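Local coordinates for protein dermonecrotic toxin (Pasteurella multocida, PDB 2EBF) that acts, as the whole toxin, as a potent mitogen that induces bone resorption and is associated with severe atrophic rhinitis in pigs, at residues A[587-592]-A[697-702]; A[614-619]-A[693-698]; A[218-223]-A[293-298]. One frame throughout, in Å; residues are numbered along the deposited sequence.

Overall arrangement
This chain is the C-terminal region of the toxin, and the three contacts fall in two of its parts. From the N terminus, contact 3 comes first, closing a loop of 69 residues in the C2 domain by holding the 218-223 loop on helix 288-300. Its ends are joined well before contact 1 opens, and the centres of the two lie about 74 Å apart, on opposite sides of the chain's centre. Contacts 1 and 2 both lie in the C3 domain. The span from 614 to 698 falls within that from 587 to 702, and both return to strand 697-700, sharing L697 and I698. Together they tie helices 583-591 and 613-617 to that outermost strand and its approach.

Contact 1: residues A[587-592]-A[697-702]; sequences LPLLEN and LILPVD
L590 meets the 697-702 segment mainly through the methyl CD2, which reaches both backbone and side chain. This carbon lies 3.7 Å from I698 O and 3.8 Å from P700 CD, and it is also 4.1 Å from L699 CA, so it touches three consecutive residues of strand 697-700. Although the CB of L590 does not point at the strand, its CG stands anti to the carbonyl carbon (chi1 -70°) and the nearly straight chi2 of 169° carries the isobutyl end over to it. L589, one residue earlier on the helix, meets a different side chain: its CD1 is 3.9 Å from CD2 of L699, and the two leucines run at a slant to each other. L699 CD2 also comes within 4.1 Å of L589 CB, so a single methyl covers both the base and the end of L589. P700 adds its ring, with CG 3.9 Å from L589 O.

The axes of helix 587-591 and strand 697-700 approach to 8.0 Å at a signed crossing angle of 49°. The strand is the outermost of the antiparallel sheet in the C3 domain of the toxin, and its backbone bonds run to D681 and A679 of strand 676-681. P700 ends it as the N-cap residue of helix 701-711, while I606 of helix 596-610 also touches L590 and I698. No hydrogen bond spans the two segments, and every close approach involves carbon. The helix is therefore held here by van der Waals packing of mostly buried aliphatic groups, with the position set by shape and not by directional bonds.

Contact 2: residues A[614-619]-A[693-698]; sequences KMNSLV and DTTILI
T695 OG1 and N616 OD1 face each other across a pair of waters. T695 OG1 is bonded to both, at 2.8 Å from water 1 and 3.0 Å from water 2. Water 1 donates to N616 OD1, though the modelled length of that bond is doubtfully short, and water 2 donates to the same oxygen through a longer, weak bond. The direct distance, 3.7 Å between N616 OD1 and T695 OG1, lies beyond hydrogen-bonding range, so the polar link is made by solvent. The other end of the asparagine amide turns back on its own chain: N616 ND2 is bonded to the carbonyl oxygens of D612 and K610, which fixes the rotation of the group and presents OD1 to the waters.

Beside this bridge the contact is apolar. The two methyls of V619 straddle T695, with CG1 3.7 Å from T695 CB, while CG2 rests 3.8 Å from I696 CG1. This fork follows from CG1 standing anti to the backbone N (chi1 167°). I696 extends toward helix 613-617, and its CD1 sits over a face of the N616 amide, 4.0 Å from ND2 and about as far from OD1 and CG. The same methyl is 4.0 Å from M615 CB, whose side chain then bends away to R636 and L637 of helix 629-639.

In the C3 domain of the toxin, V619 directly precedes C620 of the C620-C626 disulfide, and its side chain is about 14 Å from the bound phosphonate. The segments thus join by a buried isoleucine and a valine fork on one hand and a water-mediated amide-hydroxyl link on the other; with ND2 held locally, the asparagine's oxygen makes the polar link across the gap, while its amide face packs on I696 CD1.

Contact 3: residues A[218-223]-A[293-298]; sequences TNYWEL and FSMLQE
The backbones stay well apart, T218 CA and M295 CA being the nearest pair at 8.0 Å, and side chains from the irregular 218-223 loop reach across to helix 288-300. Two hydroxyls converge on one carboxylate oxygen. T218 OG1 donates to E298 OE2 at 2.7 Å, on its syn lone pair, and Y220 OH gives the same OE2 a weak bond of 2.8 Å. The phenol ring and the carboxylate are turned 51° from each other. T218 also covers one face of the Y220 ring, its CG2 lying over the centre.

Against the helix the ring packs on M295: Y220 CE1 is 3.5 Å from M295 CB, and M295 SD stands 4.5 Å from the ring centroid, 40° off the normal. M295 CG lies between the backbone N and the carbonyl carbon (chi1 57°), which lets the extended thioether pass alongside the ring toward L238 and L241 of helix 234-248. S294 CB lies 3.7 Å from Y220 OH.

Geometrically this is a Met-aromatic contact combined with a carboxylate shared by two hydroxyls, a surface packing of loop on helix within the C2 part of the toxin.

Contact 1: residues A[587-592]-A[697-702]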
# COMPACT_ATOMS: atom_id res chain seq x y z
N LEU A 587 29.76 -26.02 4.07
CA LEU A 587 30.80 -25.09 4.54
C LEU A 587 30.49 -23.60 4.27
O LEU A 587 30.55 -22.79 5.19
CB LEU A 587 32.20 -25.49 4.04
CG LEU A 587 33.38 -24.70 4.61
CD1 LEU A 587 33.50 -24.86 6.12
CD2 LEU A 587 34.66 -25.16 3.93
N PRO A 588 30.13 -23.25 3.02
CA PRO A 588 29.73 -21.85 2.76
C PRO A 588 28.65 -21.31 3.71
O PRO A 588 28.74 -20.17 4.16
CB PRO A 588 29.21 -21.90 1.32
CG PRO A 588 29.99 -23.00 0.70
CD PRO A 588 30.12 -24.04 1.78
N LEU A 589 27.65 -22.13 4.02
CA LEU A 589 26.56 -21.71 4.90
C LEU A 589 27.10 -21.34 6.27
O LEU A 589 26.61 -20.40 6.90
CB LEU A 589 25.49 -22.81 5.02
CG LEU A 589 24.94 -23.40 3.72
CD1 LEU A 589 23.92 -24.50 4.01
CD2 LEU A 589 24.34 -22.32 2.82
N LEU A 590 28.12 -22.06 6.72
CA LEU A 590 28.72 -21.80 8.02
C LEU A 590 29.61 -20.56 7.99
O LEU A 590 29.50 -19.69 8.86
CB LEU A 590 29.51 -23.02 8.51
CG LEU A 590 28.67 -24.23 8.93
CD1 LEU A 590 29.56 -25.44 9.15
CD2 LEU A 590 27.87 -23.93 10.19
N GLU A 591 30.47 -20.46 6.98
CA GLU A 591 31.40 -19.34 6.89
C GLU A 591 30.72 -18.02 6.55
O GLU A 591 31.22 -16.95 6.91
CB GLU A 591 32.61 -19.65 5.99
CG GLU A 591 32.32 -20.15 4.59
CD GLU A 591 33.58 -20.65 3.87
OE1 GLU A 591 33.65 -20.49 2.63
OE2 GLU A 591 34.49 -21.20 4.53
N ASN A 592 29.56 -18.09 5.90
CA ASN A 592 28.80 -16.89 5.57
C ASN A 592 27.86 -16.44 6.69
O ASN A 592 27.29 -15.34 6.64
CB ASN A 592 28.03 -17.06 4.25
CG ASN A 592 28.96 -17.25 3.05
OD1 ASN A 592 28.56 -17.81 2.03
ND2 ASN A 592 30.22 -16.81 3.18
N LEU A 697 24.80 -33.01 12.80
CA LEU A 697 24.55 -31.92 11.87
C LEU A 697 24.59 -30.56 12.56
O LEU A 697 23.80 -30.29 13.48
CB LEU A 697 23.20 -32.12 11.17
CG LEU A 697 22.74 -31.03 10.19
CD1 LEU A 697 23.77 -30.80 9.07
CD2 LEU A 697 21.39 -31.40 9.58
N ILE A 698 25.50 -29.70 12.12
CA ILE A 698 25.61 -28.34 12.66
C ILE A 698 25.45 -27.31 11.55
O ILE A 698 26.28 -27.25 10.62
CB ILE A 698 26.94 -28.13 13.44
CG1 ILE A 698 27.04 -29.15 14.58
CG2 ILE A 698 27.05 -26.67 13.95
CD1 ILE A 698 28.39 -29.17 15.30
N LEU A 699 24.38 -26.53 11.64
CA LEU A 699 24.12 -25.44 10.70
C LEU A 699 23.41 -24.30 11.40
O LEU A 699 22.76 -24.52 12.43
CB LEU A 699 23.23 -25.92 9.53
CG LEU A 699 23.77 -26.80 8.41
CD1 LEU A 699 22.59 -27.43 7.65
CD2 LEU A 699 24.70 -26.03 7.47
N PRO A 700 23.49 -23.08 10.83
CA PRO A 700 22.61 -22.05 11.37
C PRO A 700 21.17 -22.52 11.27
O PRO A 700 20.82 -23.20 10.30
CB PRO A 700 22.87 -20.86 10.45
CG PRO A 700 24.27 -21.11 9.92
CD PRO A 700 24.30 -22.59 9.70
N VAL A 701 20.35 -22.20 12.27
CA VAL A 701 19.03 -22.83 12.41
C VAL A 701 18.17 -22.79 11.13
O VAL A 701 17.53 -23.78 10.78
CB VAL A 701 18.24 -22.37 13.68
CG1 VAL A 701 18.89 -22.93 14.96
CG2 VAL A 701 18.12 -20.86 13.75
N ASP A 702 18.18 -21.66 10.42
CA ASP A 702 17.40 -21.55 9.17
C ASP A 702 17.87 -22.51 8.08
O ASP A 702 17.06 -23.07 7.33
CB ASP A 702 17.40 -20.12 8.65
CG ASP A 702 16.70 -19.16 9.58
OD1 ASP A 702 15.87 -19.59 10.41
OD2 ASP A 702 17.00 -17.95 9.49

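Contact 2: residues A[614-619]-A[693-698]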
# COMPACT_ATOMS: atom_id res chain seq x y z
N LYS A 614 31.16 -37.49 24.49
CA LYS A 614 29.82 -37.56 25.05
C LYS A 614 28.74 -37.19 24.01
O LYS A 614 27.71 -37.86 23.94
CB LYS A 614 29.73 -36.76 26.35
CG LYS A 614 30.45 -37.48 27.48
CD LYS A 614 30.67 -36.62 28.72
CE LYS A 614 31.35 -37.46 29.81
NZ LYS A 614 31.56 -36.73 31.10
N MET A 615 29.01 -36.18 23.18
CA MET A 615 28.12 -35.83 22.06
C MET A 615 27.94 -36.98 21.09
O MET A 615 26.84 -37.21 20.58
CB MET A 615 28.65 -34.65 21.26
CG MET A 615 28.26 -33.33 21.80
SD MET A 615 26.48 -33.08 22.00
CE MET A 615 26.66 -31.43 22.63
N ASN A 616 29.03 -37.67 20.79
CA ASN A 616 28.95 -38.80 19.89
C ASN A 616 28.20 -39.98 20.48
O ASN A 616 27.53 -40.70 19.75
CB ASN A 616 30.33 -39.18 19.38
CG ASN A 616 30.79 -38.25 18.28
OD1 ASN A 616 30.54 -38.50 17.10
ND2 ASN A 616 31.40 -37.13 18.66
N SER A 617 28.30 -40.16 21.80
CA SER A 617 27.50 -41.17 22.50
C SER A 617 26.01 -40.94 22.33
O SER A 617 25.22 -41.87 22.41
CB SER A 617 27.83 -41.18 23.99
OG SER A 617 29.12 -41.73 24.22
N LEU A 618 25.63 -39.68 22.11
CA LEU A 618 24.22 -39.28 22.03
C LEU A 618 23.61 -39.52 20.66
O LEU A 618 22.38 -39.47 20.50
CB LEU A 618 24.08 -37.80 22.40
CG LEU A 618 24.40 -37.45 23.84
CD1 LEU A 618 24.28 -35.96 24.05
CD2 LEU A 618 23.50 -38.21 24.81
N VAL A 619 24.47 -39.75 19.67
CA VAL A 619 24.04 -39.89 18.29
C VAL A 619 22.97 -40.98 18.13
O VAL A 619 23.15 -42.11 18.59
CB VAL A 619 25.25 -40.15 17.36
CG1 VAL A 619 24.80 -40.62 15.99
CG2 VAL A 619 26.09 -38.89 17.26
N ASP A 693 27.89 -39.27 5.35
CA ASP A 693 27.57 -38.04 6.07
C ASP A 693 27.99 -38.10 7.53
O ASP A 693 27.98 -39.17 8.15
CB ASP A 693 26.08 -37.69 5.95
CG ASP A 693 25.82 -36.20 6.09
OD1 ASP A 693 26.78 -35.43 6.27
OD2 ASP A 693 24.64 -35.79 6.01
N THR A 694 28.35 -36.94 8.07
CA THR A 694 28.65 -36.74 9.49
C THR A 694 27.44 -37.17 10.35
O THR A 694 26.30 -37.07 9.90
CB THR A 694 29.01 -35.25 9.76
OG1 THR A 694 29.49 -35.10 11.09
CG2 THR A 694 27.80 -34.32 9.55
N THR A 695 27.70 -37.64 11.57
CA THR A 695 26.64 -38.06 12.50
C THR A 695 25.96 -36.89 13.21
O THR A 695 24.81 -37.01 13.63
CB THR A 695 27.17 -39.01 13.59
OG1 THR A 695 28.33 -38.43 14.19
CG2 THR A 695 27.53 -40.37 12.99
N ILE A 696 26.66 -35.77 13.36
CA ILE A 696 26.11 -34.61 14.06
C ILE A 696 26.03 -33.45 13.08
O ILE A 696 27.06 -32.97 12.58
CB ILE A 696 26.96 -34.20 15.30
CG1 ILE A 696 27.10 -35.37 16.28
CG2 ILE A 696 26.36 -32.96 15.99
CD1 ILE A 696 28.24 -35.18 17.29
N LEU A 697 24.80 -33.01 12.80
CA LEU A 697 24.55 -31.92 11.87
C LEU A 697 24.59 -30.56 12.56
O LEU A 697 23.80 -30.29 13.48
CB LEU A 697 23.20 -32.12 11.17
CG LEU A 697 22.74 -31.03 10.19
CD1 LEU A 697 23.77 -30.80 9.07
CD2 LEU A 697 21.39 -31.40 9.58
N ILE A 698 25.50 -29.70 12.12
CA ILE A 698 25.61 -28.34 12.66
C ILE A 698 25.45 -27.31 11.55
O ILE A 698 26.28 -27.25 10.62
CB ILE A 698 26.94 -28.13 13.44
CG1 ILE A 698 27.04 -29.15 14.58
CG2 ILE A 698 27.05 -26.67 13.95
CD1 ILE A 698 28.39 -29.17 15.30
O HOH W 1 29.35 -40.36 15.96
O HOH W 2 30.37 -36.28 14.56

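Contact 3: residues A[218-223]-A[293-298]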
# COMPACT_ATOMS: atom_id res chain seq x y z
N THR A 218 -30.06 25.43 -11.27
CA THR A 218 -29.49 26.74 -11.59
C THR A 218 -29.44 27.00 -13.10
O THR A 218 -28.93 26.19 -13.88
CB THR A 218 -28.08 26.91 -10.97
OG1 THR A 218 -28.13 26.59 -9.57
CG2 THR A 218 -27.57 28.35 -11.14
N ASN A 219 -30.00 28.15 -13.50
CA ASN A 219 -29.92 28.61 -14.88
C ASN A 219 -28.72 29.53 -15.05
O ASN A 219 -28.85 30.75 -15.00
CB ASN A 219 -31.20 29.33 -15.30
CG ASN A 219 -32.39 28.39 -15.42
OD1 ASN A 219 -32.27 27.28 -15.96
ND2 ASN A 219 -33.54 28.84 -14.93
N TYR A 220 -27.55 28.93 -15.24
CA TYR A 220 -26.32 29.68 -15.43
C TYR A 220 -26.38 30.58 -16.68
O TYR A 220 -25.61 31.54 -16.81
CB TYR A 220 -25.11 28.74 -15.47
CG TYR A 220 -24.87 28.00 -14.17
CD1 TYR A 220 -25.33 26.70 -13.99
CD2 TYR A 220 -24.17 28.59 -13.11
CE1 TYR A 220 -25.11 26.01 -12.80
CE2 TYR A 220 -23.94 27.91 -11.92
CZ TYR A 220 -24.41 26.62 -11.77
OH TYR A 220 -24.20 25.93 -10.60
N TRP A 221 -27.30 30.26 -17.58
CA TRP A 221 -27.47 31.01 -18.84
C TRP A 221 -28.16 32.36 -18.65
O TRP A 221 -28.04 33.25 -19.50
CB TRP A 221 -28.21 30.15 -19.88
CG TRP A 221 -29.50 29.56 -19.39
CD1 TRP A 221 -29.65 28.41 -18.66
CD2 TRP A 221 -30.82 30.07 -19.60
NE1 TRP A 221 -30.98 28.18 -18.41
CE2 TRP A 221 -31.72 29.19 -18.97
CE3 TRP A 221 -31.33 31.20 -20.27
CZ2 TRP A 221 -33.10 29.39 -18.98
CZ3 TRP A 221 -32.70 31.40 -20.28
CH2 TRP A 221 -33.57 30.50 -19.64
N GLU A 222 -28.87 32.51 -17.53
CA GLU A 222 -29.55 33.76 -17.19
C GLU A 222 -28.60 34.80 -16.58
O GLU A 222 -28.87 36.00 -16.62
CB GLU A 222 -30.73 33.49 -16.25
CG GLU A 222 -31.84 32.69 -16.93
CD GLU A 222 -33.06 32.46 -16.06
OE1 GLU A 222 -32.93 32.40 -14.82
OE2 GLU A 222 -34.16 32.32 -16.63
N LEU A 223 -27.48 34.31 -16.03
CA LEU A 223 -26.47 35.15 -15.38
C LEU A 223 -25.93 36.30 -16.27
O LEU A 223 -25.74 36.11 -17.48
CB LEU A 223 -25.32 34.28 -14.84
CG LEU A 223 -25.41 33.60 -13.46
CD1 LEU A 223 -25.61 34.61 -12.32
CD2 LEU A 223 -26.48 32.52 -13.38
N PHE A 293 -17.32 24.39 -13.56
CA PHE A 293 -17.08 23.46 -12.46
C PHE A 293 -18.27 23.43 -11.50
O PHE A 293 -18.62 22.36 -10.98
CB PHE A 293 -15.79 23.84 -11.72
CG PHE A 293 -15.32 22.80 -10.72
CD1 PHE A 293 -15.14 23.15 -9.38
CD2 PHE A 293 -15.04 21.49 -11.12
CE1 PHE A 293 -14.69 22.20 -8.46
CE2 PHE A 293 -14.60 20.54 -10.19
CZ PHE A 293 -14.43 20.90 -8.86
N SER A 294 -18.89 24.58 -11.28
CA SER A 294 -20.07 24.69 -10.42
C SER A 294 -21.24 23.82 -10.89
O SER A 294 -21.94 23.23 -10.07
CB SER A 294 -20.53 26.15 -10.31
OG SER A 294 -19.57 26.92 -9.62
N MET A 295 -21.44 23.76 -12.20
CA MET A 295 -22.52 22.93 -12.73
C MET A 295 -22.16 21.46 -12.85
O MET A 295 -23.04 20.61 -12.75
CB MET A 295 -23.12 23.47 -14.04
CG MET A 295 -22.18 23.69 -15.20
SD MET A 295 -23.08 24.74 -16.37
CE MET A 295 -21.85 25.04 -17.63
N LEU A 296 -20.87 21.16 -13.04
CA LEU A 296 -20.40 19.78 -12.89
C LEU A 296 -20.78 19.24 -11.52
O LEU A 296 -21.31 18.13 -11.40
CB LEU A 296 -18.88 19.68 -13.05
CG LEU A 296 -18.24 19.56 -14.44
CD1 LEU A 296 -16.75 19.35 -14.25
CD2 LEU A 296 -18.84 18.42 -15.24
N GLN A 297 -20.52 20.05 -10.49
CA GLN A 297 -20.82 19.67 -9.12
C GLN A 297 -22.32 19.61 -8.86
O GLN A 297 -22.77 18.82 -8.02
CB GLN A 297 -20.12 20.62 -8.14
CG GLN A 297 -18.60 20.49 -8.14
CD GLN A 297 -17.92 21.42 -7.16
OE1 GLN A 297 -17.36 20.97 -6.15
NE2 GLN A 297 -17.96 22.72 -7.45
N GLU A 298 -23.10 20.43 -9.56
CA GLU A 298 -24.56 20.34 -9.46
C GLU A 298 -25.09 19.08 -10.11
O GLU A 298 -25.94 18.40 -9.53
CB GLU A 298 -25.25 21.59 -10.03
CG GLU A 298 -25.23 22.75 -9.04
CD GLU A 298 -26.27 23.82 -9.32
OE1 GLU A 298 -27.26 23.56 -10.05
OE2 GLU A 298 -26.09 24.93 -8.78